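Local coordinates for protein endoglucanase (Thermotoga maritima, PDB 2FVG) that probably acts as a metal-dependent aminopeptidase of the M42 family, using two divalent metal ions per subunit, although it is named an endoglucanase, at residues Thr214-Val219 / Tyr293-Gly298; Leu179-Ser184 / Leu325-Val330; Phe67-Ile72 / Asp146-Val151. All blocks are in the same frame, centred on the assembly; numbering follows the deposited sequence.

Contact 1 of 3, residues Thr214-Val219 / Tyr293-Gly298; sequences TCAIVV and YGVPAG. With EDO (1,2-ethanediol), chain D.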
loop_
_atom_site.group_PDB
_atom_site.type_symbol
_atom_site.label_atom_id
_atom_site.label_comp_id
_atom_site.label_asym_id
_atom_site.label_seq_id
_atom_site.Cartn_x
_atom_site.Cartn_y
_atom_site.Cartn_z
ATOM N N THR A 214 -17.491 14.035 -0.515
ATOM C CA THR A 214 -18.840 13.524 -0.223
ATOM C C THR A 214 -18.675 12.102 0.338
ATOM O O THR A 214 -19.352 11.701 1.295
ATOM C CB THR A 214 -19.721 13.526 -1.504
ATOM O OG1 THR A 214 -19.835 14.861 -1.978
ATOM C CG2 THR A 214 -21.109 13.000 -1.241
ATOM N N CYS A 215 -17.758 11.340 -0.260
ATOM C CA CYS A 215 -17.459 9.990 0.196
ATOM C C CYS A 215 -16.113 9.532 -0.331
ATOM O O CYS A 215 -15.550 10.157 -1.225
ATOM C CB CYS A 215 -18.557 9.010 -0.209
ATOM S SG CYS A 215 -18.699 8.776 -1.956
ATOM N N ALA A 216 -15.626 8.421 0.214
ATOM C CA ALA A 216 -14.310 7.883 -0.094
ATOM C C ALA A 216 -14.332 6.380 -0.411
ATOM O O ALA A 216 -15.198 5.639 0.059
ATOM C CB ALA A 216 -13.375 8.151 1.115
ATOM N N ILE A 217 -13.372 5.939 -1.215
ATOM C CA ILE A 217 -13.174 4.516 -1.505
ATOM C C ILE A 217 -11.731 4.293 -1.088
ATOM O O ILE A 217 -10.850 4.981 -1.587
ATOM C CB ILE A 217 -13.342 4.210 -3.013
ATOM C CG1 ILE A 217 -14.791 4.392 -3.452
ATOM C CG2 ILE A 217 -12.969 2.757 -3.350
ATOM C CD1 ILE A 217 -14.932 4.325 -4.986
ATOM N N VAL A 218 -11.487 3.410 -0.120
ATOM C CA VAL A 218 -10.121 3.077 0.279
ATOM C C VAL A 218 -9.733 1.771 -0.448
ATOM O O VAL A 218 -10.457 0.779 -0.393
ATOM C CB VAL A 218 -10.004 2.932 1.831
ATOM C CG1 VAL A 218 -8.584 2.682 2.223
ATOM C CG2 VAL A 218 -10.512 4.197 2.511
ATOM N N VAL A 219 -8.633 1.807 -1.195
ATOM C CA VAL A 219 -8.111 0.655 -1.926
ATOM C C VAL A 219 -6.960 0.064 -1.111
ATOM O O VAL A 219 -5.905 0.695 -0.953
ATOM C CB VAL A 219 -7.642 1.064 -3.330
ATOM C CG1 VAL A 219 -7.121 -0.145 -4.120
ATOM C CG2 VAL A 219 -8.837 1.689 -4.121
ATOM N N TYR A 293 -11.715 8.737 8.664
ATOM C CA TYR A 293 -11.989 9.888 7.804
ATOM C C TYR A 293 -13.136 10.785 8.275
ATOM O O TYR A 293 -13.011 12.010 8.259
ATOM C CB TYR A 293 -12.261 9.466 6.349
ATOM C CG TYR A 293 -11.040 9.188 5.480
ATOM C CD1 TYR A 293 -9.950 10.077 5.455
ATOM C CD2 TYR A 293 -11.019 8.095 4.605
ATOM C CE1 TYR A 293 -8.840 9.841 4.632
ATOM C CE2 TYR A 293 -9.917 7.852 3.776
ATOM C CZ TYR A 293 -8.830 8.724 3.796
ATOM O OH TYR A 293 -7.740 8.494 2.982
ATOM N N GLY A 294 -14.256 10.181 8.665
ATOM C CA GLY A 294 -15.430 10.940 9.101
ATOM C C GLY A 294 -16.482 11.091 8.009
ATOM O O GLY A 294 -17.542 11.669 8.240
ATOM N N VAL A 295 -16.179 10.588 6.814
ATOM C CA VAL A 295 -17.120 10.615 5.702
ATOM C C VAL A 295 -17.493 9.178 5.320
ATOM O O VAL A 295 -16.719 8.257 5.556
ATOM C CB VAL A 295 -16.557 11.384 4.460
ATOM C CG1 VAL A 295 -16.177 12.798 4.862
ATOM C CG2 VAL A 295 -15.373 10.653 3.796
ATOM N N PRO A 296 -18.689 8.981 4.746
ATOM C CA PRO A 296 -19.122 7.662 4.290
ATOM C C PRO A 296 -18.043 7.077 3.394
ATOM O O PRO A 296 -17.576 7.745 2.486
ATOM C CB PRO A 296 -20.338 7.992 3.425
ATOM C CG PRO A 296 -20.902 9.197 4.055
ATOM C CD PRO A 296 -19.704 10.012 4.463
ATOM N N ALA A 297 -17.629 5.844 3.652
ATOM C CA ALA A 297 -16.587 5.232 2.843
ATOM C C ALA A 297 -16.865 3.787 2.519
ATOM O O ALA A 297 -17.690 3.137 3.164
ATOM C CB ALA A 297 -15.234 5.362 3.539
ATOM N N GLY A 298 -16.184 3.303 1.492
ATOM C CA GLY A 298 -16.199 1.912 1.110
ATOM C C GLY A 298 -14.742 1.466 1.138
ATOM O O GLY A 298 -13.817 2.303 1.034
HETATM C C1 EDO D . -3.655 11.013 5.697
HETATM O O1 EDO D . -2.312 10.777 6.146
HETATM C C2 EDO D . -4.397 9.690 5.514
HETATM O O2 EDO D . -5.658 9.913 4.867
#
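A216 and A297 sit side by side on neighbouring parallel strands. Their methyls lie on the same face of the sheet, with A216 CB 4.1 Å from A297 CB. V295 and Y293 reach the A216 methyl from the loop that leads into strand 297-306. V295 sends its CG2 branch to A216 CB. With CG anti to the carbonyl carbon (chi1 -81°), the Y293 ring comes in obliquely, its CD2 4.2 Å from A216 CB. Further along the ring, V218 CG2 meets CE2 of Y293 at 3.9 Å, at the ring edge and near its plane. The Y293 hydroxyl is bonded to S59 OG of strand 55-61. It also shares a hydrogen bond with O2 of a 1,2-ethanediol molecule, probably from the crystallisation liquor. At the start of the strand, C215 CB lies close to P296 O, and P296 CD rests near T214 O.

Three backbone bonds zip the strands together. A216 N donates to P296 O, and G298 N returns a bond to A216 O at 2.9 Å. V218 N then donates to G298 O, nearly straight at 172°. G298 pairs with I217 and has no side chain on the I217 face. That face is packed by I326 and L329 of helix 316-332. On its other edge, strand 215-224 pairs with strand 55-61. V218 lies about 4 Å, side chain to side chain, from the predicted zinc ligands H61 and E220. This is the parallel core of an M42-type alpha/beta catalytic domain, with the predicted metal site nearby.

Contact 2 of 3, residues Leu179-Ser184 / Leu325-Val330; sequences LESGVS and LIKVLV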
loop_
_atom_site.group_PDB
_atom_site.type_symbol
_atom_site.label_atom_id
_atom_site.label_comp_id
_atom_site.label_asym_id
_atom_site.label_seq_id
_atom_site.Cartn_x
_atom_site.Cartn_y
_atom_site.Cartn_z
ATOM N N LEU A 179 -5.814 5.610 -13.790
ATOM C CA LEU A 179 -5.482 6.880 -14.437
ATOM C C LEU A 179 -4.862 6.697 -15.815
ATOM O O LEU A 179 -5.209 7.431 -16.751
ATOM C CB LEU A 179 -4.576 7.706 -13.537
ATOM C CG LEU A 179 -5.304 8.333 -12.351
ATOM C CD1 LEU A 179 -4.299 8.910 -11.335
ATOM C CD2 LEU A 179 -6.283 9.404 -12.852
ATOM N N GLU A 180 -3.949 5.732 -15.950
ATOM C CA GLU A 180 -3.342 5.462 -17.262
ATOM C C GLU A 180 -4.339 4.950 -18.280
ATOM O O GLU A 180 -4.170 5.181 -19.483
ATOM C CB GLU A 180 -2.171 4.485 -17.187
ATOM C CG GLU A 180 -0.878 5.114 -16.751
ATOM C CD GLU A 180 0.343 4.431 -17.342
ATOM O OE1 GLU A 180 0.216 3.309 -17.885
ATOM O OE2 GLU A 180 1.441 5.029 -17.270
ATOM N N SER A 181 -5.381 4.263 -17.810
ATOM C CA SER A 181 -6.384 3.706 -18.716
ATOM C C SER A 181 -7.287 4.791 -19.270
ATOM O O SER A 181 -8.139 4.505 -20.099
ATOM C CB SER A 181 -7.253 2.648 -18.021
ATOM O OG SER A 181 -8.284 3.247 -17.242
ATOM N N GLY A 182 -7.111 6.025 -18.798
ATOM C CA GLY A 182 -7.963 7.145 -19.205
ATOM C C GLY A 182 -9.321 6.990 -18.532
ATOM O O GLY A 182 -10.117 6.151 -18.932
ATOM N N VAL A 183 -9.570 7.781 -17.495
ATOM C CA VAL A 183 -10.813 7.718 -16.733
ATOM C C VAL A 183 -11.590 9.044 -16.863
ATOM O O VAL A 183 -11.000 10.124 -16.739
ATOM C CB VAL A 183 -10.495 7.380 -15.229
ATOM C CG1 VAL A 183 -9.533 8.395 -14.624
ATOM C CG2 VAL A 183 -11.762 7.261 -14.390
ATOM N N SER A 184 -12.894 8.959 -17.144
ATOM C CA SER A 184 -13.773 10.134 -17.240
ATOM C C SER A 184 -14.718 10.108 -16.020
ATOM O O SER A 184 -15.822 9.553 -16.110
ATOM C CB SER A 184 -14.578 10.108 -18.562
ATOM N N LEU A 325 -13.276 -2.503 -11.187
ATOM C CA LEU A 325 -14.279 -2.042 -10.223
ATOM C C LEU A 325 -14.105 -0.576 -9.809
ATOM O O LEU A 325 -15.074 0.161 -9.755
ATOM C CB LEU A 325 -14.295 -2.951 -8.983
ATOM C CG LEU A 325 -15.381 -2.737 -7.931
ATOM C CD1 LEU A 325 -16.792 -2.757 -8.556
ATOM C CD2 LEU A 325 -15.258 -3.775 -6.831
ATOM N N ILE A 326 -12.883 -0.166 -9.505
ATOM C CA ILE A 326 -12.608 1.214 -9.138
ATOM C C ILE A 326 -12.946 2.134 -10.327
ATOM O O ILE A 326 -13.543 3.187 -10.148
ATOM C CB ILE A 326 -11.102 1.424 -8.764
ATOM C CG1 ILE A 326 -10.683 0.628 -7.511
ATOM C CG2 ILE A 326 -10.793 2.896 -8.553
ATOM C CD1 ILE A 326 -11.561 0.876 -6.294
ATOM N N LYS A 327 -12.595 1.728 -11.542
ATOM C CA LYS A 327 -12.841 2.582 -12.690
ATOM C C LYS A 327 -14.343 2.822 -12.919
ATOM O O LYS A 327 -14.756 3.955 -13.172
ATOM C CB LYS A 327 -12.166 2.034 -13.940
ATOM C CG LYS A 327 -12.185 3.009 -15.071
ATOM C CD LYS A 327 -11.589 2.437 -16.325
ATOM C CE LYS A 327 -11.612 3.501 -17.397
ATOM N NZ LYS A 327 -10.900 3.085 -18.633
ATOM N N VAL A 328 -15.145 1.764 -12.809
ATOM C CA VAL A 328 -16.601 1.856 -12.962
ATOM C C VAL A 328 -17.223 2.675 -11.831
ATOM O O VAL A 328 -18.083 3.504 -12.083
ATOM C CB VAL A 328 -17.285 0.476 -13.045
ATOM C CG1 VAL A 328 -18.779 0.652 -13.405
ATOM C CG2 VAL A 328 -16.616 -0.377 -14.105
ATOM N N LEU A 329 -16.765 2.492 -10.591
ATOM C CA LEU A 329 -17.299 3.297 -9.480
ATOM C C LEU A 329 -17.063 4.793 -9.701
ATOM O O LEU A 329 -17.923 5.620 -9.370
ATOM C CB LEU A 329 -16.735 2.849 -8.140
ATOM C CG LEU A 329 -17.234 1.475 -7.701
ATOM C CD1 LEU A 329 -16.407 0.943 -6.558
ATOM C CD2 LEU A 329 -18.699 1.570 -7.324
ATOM N N VAL A 330 -15.898 5.115 -10.271
ATOM C CA VAL A 330 -15.501 6.481 -10.575
ATOM C C VAL A 330 -16.282 7.097 -11.758
ATOM O O VAL A 330 -16.727 8.238 -11.693
ATOM C CB VAL A 330 -13.987 6.552 -10.800
ATOM C CG1 VAL A 330 -13.564 7.897 -11.420
ATOM C CG2 VAL A 330 -13.277 6.330 -9.475
#
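A lysine bridge ties the turn at the C-terminal end of helix 166-180 to helix 316-332. K327 NZ donates to S181 OG at 3.0 Å and to G182 O at 3.2 Å. A longer, weak bond goes to S181 O. The ammonium thus gathers three oxygens of two successive residues. It stands above the carbonyl plane of G182, 38° out of it. The K327 chain is fully extended: CG is anti to the backbone N (chi1 -169°), and the chain stays extended beyond CG. This lets the lysine span the gap between the two backbones. S181 OG is also hydrogen-bonded to V178 O, three residues earlier in the chain.

G182 has positive phi and is the first residue to leave the helical conformation. Its N still bonds to L179 O. The chain then turns toward strand 187-194, in the helix-to-strand link of an alpha/beta fold. Just past the turn, V183 CG2 meets V330 CG1 at 3.5 Å. The two valine side chains cross at about a right angle. CG2 of V183 is anti to the backbone N, and so is CG1 of V330. Beyond them, S184 N bonds to the E331 carboxylate, and S184 O accepts from R50.

Contact 3 of 3, residues Phe67-Ile72 / Asp146-Val151; sequences FVVSKI and DYVSFV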
loop_
_atom_site.group_PDB
_atom_site.type_symbol
_atom_site.label_atom_id
_atom_site.label_comp_id
_atom_site.label_asym_id
_atom_site.label_seq_id
_atom_site.Cartn_x
_atom_site.Cartn_y
_atom_site.Cartn_z
ATOM N N PHE A 67 12.562 -0.408 9.268
ATOM C CA PHE A 67 13.352 -0.188 10.466
ATOM C C PHE A 67 14.018 1.173 10.361
ATOM O O PHE A 67 13.927 1.846 9.325
ATOM C CB PHE A 67 14.432 -1.293 10.594
ATOM C CG PHE A 67 13.901 -2.689 10.394
ATOM C CD1 PHE A 67 13.315 -3.380 11.453
ATOM C CD2 PHE A 67 13.944 -3.291 9.142
ATOM C CE1 PHE A 67 12.795 -4.654 11.273
ATOM C CE2 PHE A 67 13.428 -4.566 8.948
ATOM C CZ PHE A 67 12.850 -5.254 10.021
ATOM N N VAL A 68 14.710 1.565 11.427
ATOM C CA VAL A 68 15.442 2.808 11.448
ATOM C C VAL A 68 16.764 2.537 12.185
ATOM O O VAL A 68 16.806 1.750 13.132
ATOM C CB VAL A 68 14.580 3.965 12.027
ATOM C CG1 VAL A 68 14.245 3.750 13.509
ATOM C CG2 VAL A 68 15.228 5.321 11.779
ATOM N N VAL A 69 17.849 3.134 11.692
ATOM C CA VAL A 69 19.162 2.945 12.283
ATOM C C VAL A 69 19.186 3.699 13.595
ATOM O O VAL A 69 19.084 4.940 13.641
ATOM C CB VAL A 69 20.296 3.406 11.355
ATOM C CG1 VAL A 69 21.632 3.201 12.036
ATOM C CG2 VAL A 69 20.242 2.643 10.023
ATOM N N SER A 70 19.285 2.937 14.671
ATOM C CA SER A 70 19.301 3.530 16.000
ATOM C C SER A 70 20.721 3.704 16.524
ATOM O O SER A 70 20.969 4.564 17.364
ATOM C CB SER A 70 18.416 2.734 16.969
ATOM O OG SER A 70 18.812 1.377 17.048
ATOM N N LYS A 71 21.658 2.911 16.013
ATOM C CA LYS A 71 23.047 3.003 16.470
ATOM C C LYS A 71 24.063 2.354 15.540
ATOM O O LYS A 71 23.798 1.325 14.932
ATOM C CB LYS A 71 23.199 2.397 17.874
ATOM C CG LYS A 71 24.630 2.489 18.409
ATOM C CD LYS A 71 24.724 2.189 19.889
ATOM C CE LYS A 71 26.161 2.323 20.360
ATOM N NZ LYS A 71 26.232 2.136 21.827
ATOM N N ILE A 72 25.246 2.956 15.467
ATOM C CA ILE A 72 26.334 2.423 14.676
ATOM C C ILE A 72 27.379 1.913 15.654
ATOM O O ILE A 72 27.955 2.696 16.416
ATOM C CB ILE A 72 26.905 3.477 13.701
ATOM C CG1 ILE A 72 25.792 3.934 12.732
ATOM C CG2 ILE A 72 28.117 2.901 12.943
ATOM C CD1 ILE A 72 26.141 5.119 11.830
ATOM N N ASP A 146 18.604 6.815 9.546
ATOM C CA ASP A 146 18.305 6.361 8.193
ATOM C C ASP A 146 17.272 5.246 8.223
ATOM O O ASP A 146 17.188 4.486 9.185
ATOM C CB ASP A 146 19.558 5.886 7.439
ATOM C CG ASP A 146 20.528 7.029 7.090
ATOM O OD1 ASP A 146 20.124 8.223 7.104
ATOM O OD2 ASP A 146 21.717 6.723 6.799
ATOM N N TYR A 147 16.497 5.157 7.156
ATOM C CA TYR A 147 15.468 4.137 7.033
ATOM C C TYR A 147 15.988 2.887 6.327
ATOM O O TYR A 147 16.676 2.957 5.296
ATOM C CB TYR A 147 14.219 4.712 6.361
ATOM C CG TYR A 147 13.476 5.652 7.278
ATOM C CD1 TYR A 147 12.447 5.183 8.093
ATOM C CD2 TYR A 147 13.823 7.003 7.365
ATOM C CE1 TYR A 147 11.768 6.040 8.974
ATOM C CE2 TYR A 147 13.150 7.877 8.247
ATOM C CZ TYR A 147 12.127 7.382 9.047
ATOM O OH TYR A 147 11.451 8.217 9.908
ATOM N N VAL A 148 15.647 1.748 6.914
ATOM C CA VAL A 148 16.067 0.437 6.454
ATOM C C VAL A 148 14.871 -0.291 5.884
ATOM O O VAL A 148 13.864 -0.437 6.557
ATOM C CB VAL A 148 16.572 -0.388 7.664
ATOM C CG1 VAL A 148 17.069 -1.748 7.221
ATOM C CG2 VAL A 148 17.669 0.387 8.439
ATOM N N SER A 149 14.946 -0.733 4.636
ATOM C CA SER A 149 13.823 -1.486 4.104
ATOM C C SER A 149 14.265 -2.901 3.741
ATOM O O SER A 149 15.462 -3.171 3.614
ATOM C CB SER A 149 13.212 -0.768 2.912
ATOM O OG SER A 149 14.146 -0.630 1.878
ATOM N N PHE A 150 13.304 -3.813 3.618
ATOM C CA PHE A 150 13.609 -5.156 3.176
ATOM C C PHE A 150 14.013 -5.107 1.718
ATOM O O PHE A 150 13.600 -4.211 0.965
ATOM C CB PHE A 150 12.402 -6.079 3.303
ATOM C CG PHE A 150 12.030 -6.391 4.696
ATOM C CD1 PHE A 150 12.732 -7.357 5.410
ATOM C CD2 PHE A 150 10.964 -5.749 5.297
ATOM C CE1 PHE A 150 12.378 -7.672 6.725
ATOM C CE2 PHE A 150 10.602 -6.051 6.590
ATOM C CZ PHE A 150 11.317 -7.013 7.313
ATOM N N VAL A 151 14.826 -6.072 1.315
ATOM C CA VAL A 151 15.206 -6.195 -0.082
ATOM C C VAL A 151 14.423 -7.383 -0.624
ATOM O O VAL A 151 14.341 -8.440 0.014
ATOM C CB VAL A 151 16.708 -6.403 -0.264
ATOM C CG1 VAL A 151 17.009 -6.951 -1.657
ATOM C CG2 VAL A 151 17.444 -5.107 -0.030
#
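F67 and V148 form an antiparallel hydrogen-bonded pair, with their CA atoms 4.9 Å apart; V68 and Y147 make the next, non-hydrogen-bonded pair, and the axes of segments 67-72 and 147-150 run at 137° to each other. F67 N donates to V148 O, lying in the carbonyl plane. The return bond, V148 N to F67 O, is 3.0 Å long and almost straight at hydrogen, but its donor stands well above the plane of the F67 carbonyl. V69 N donates to D146 O at 2.9 Å. The same oxygen also receives a CA-H contact from V68.

The F67 and F150 rings make an offset edge-to-face pair. Their planes are turned by 70°, and their centroids are 5.3 Å apart. F67 supplies the edge: its CE2 lies over one face of F150, and F67 CZ approaches F150 CZ to 3.6 Å. CG of F67 is anti to the carbonyl carbon (chi1 -48°), and from there the ring extends to F150. Nearer the backbone, F67 CB meets V148 CB at 3.7 Å. V148 CG1 lies by F67 CD2, while its CG2 turns to V69 CG2 at 3.8 Å. The V69 and V148 side chains cross at about a right angle. On the opposite face of the sheet, V68 CG2 packs on D146 O.

Beyond the pair, D146 OD2 accepts from S143 N and forms a salt bridge with K99. The two strands belong to a six-stranded antiparallel sheet. Strand 78-83 flanks 66-72, where S70 and K71 face S79 in a classic beta bulge, and F80 makes a further edge-to-face pair with F67. Strand 95-98 lies on the other edge of 147-150, and V96 and V98 touch V148. Helix 135-139 packs on I72.

In the fold
From the N terminus, contact 3 closes first. It brings strand 147-150 back to strand 66-72 and completes the smaller antiparallel sheet. The chain then enters helix 166-180, and the turn after it opens contact 2. Strand 215-224 opens contact 1 inside that loop. Contact 1 closes when strand 297-306 arrives, and contact 2 closes later with helix 316-332, so contact 1 is nested in contact 2. The two touch where I326 CD1 packs on V219 CG2 at 3.6 Å, joining helix 316-332 to the larger mixed sheet. Contact 3 lies on the opposite side of the chain's centre from the other two and touches neither; its centre is about 34 Å from that of contact 1.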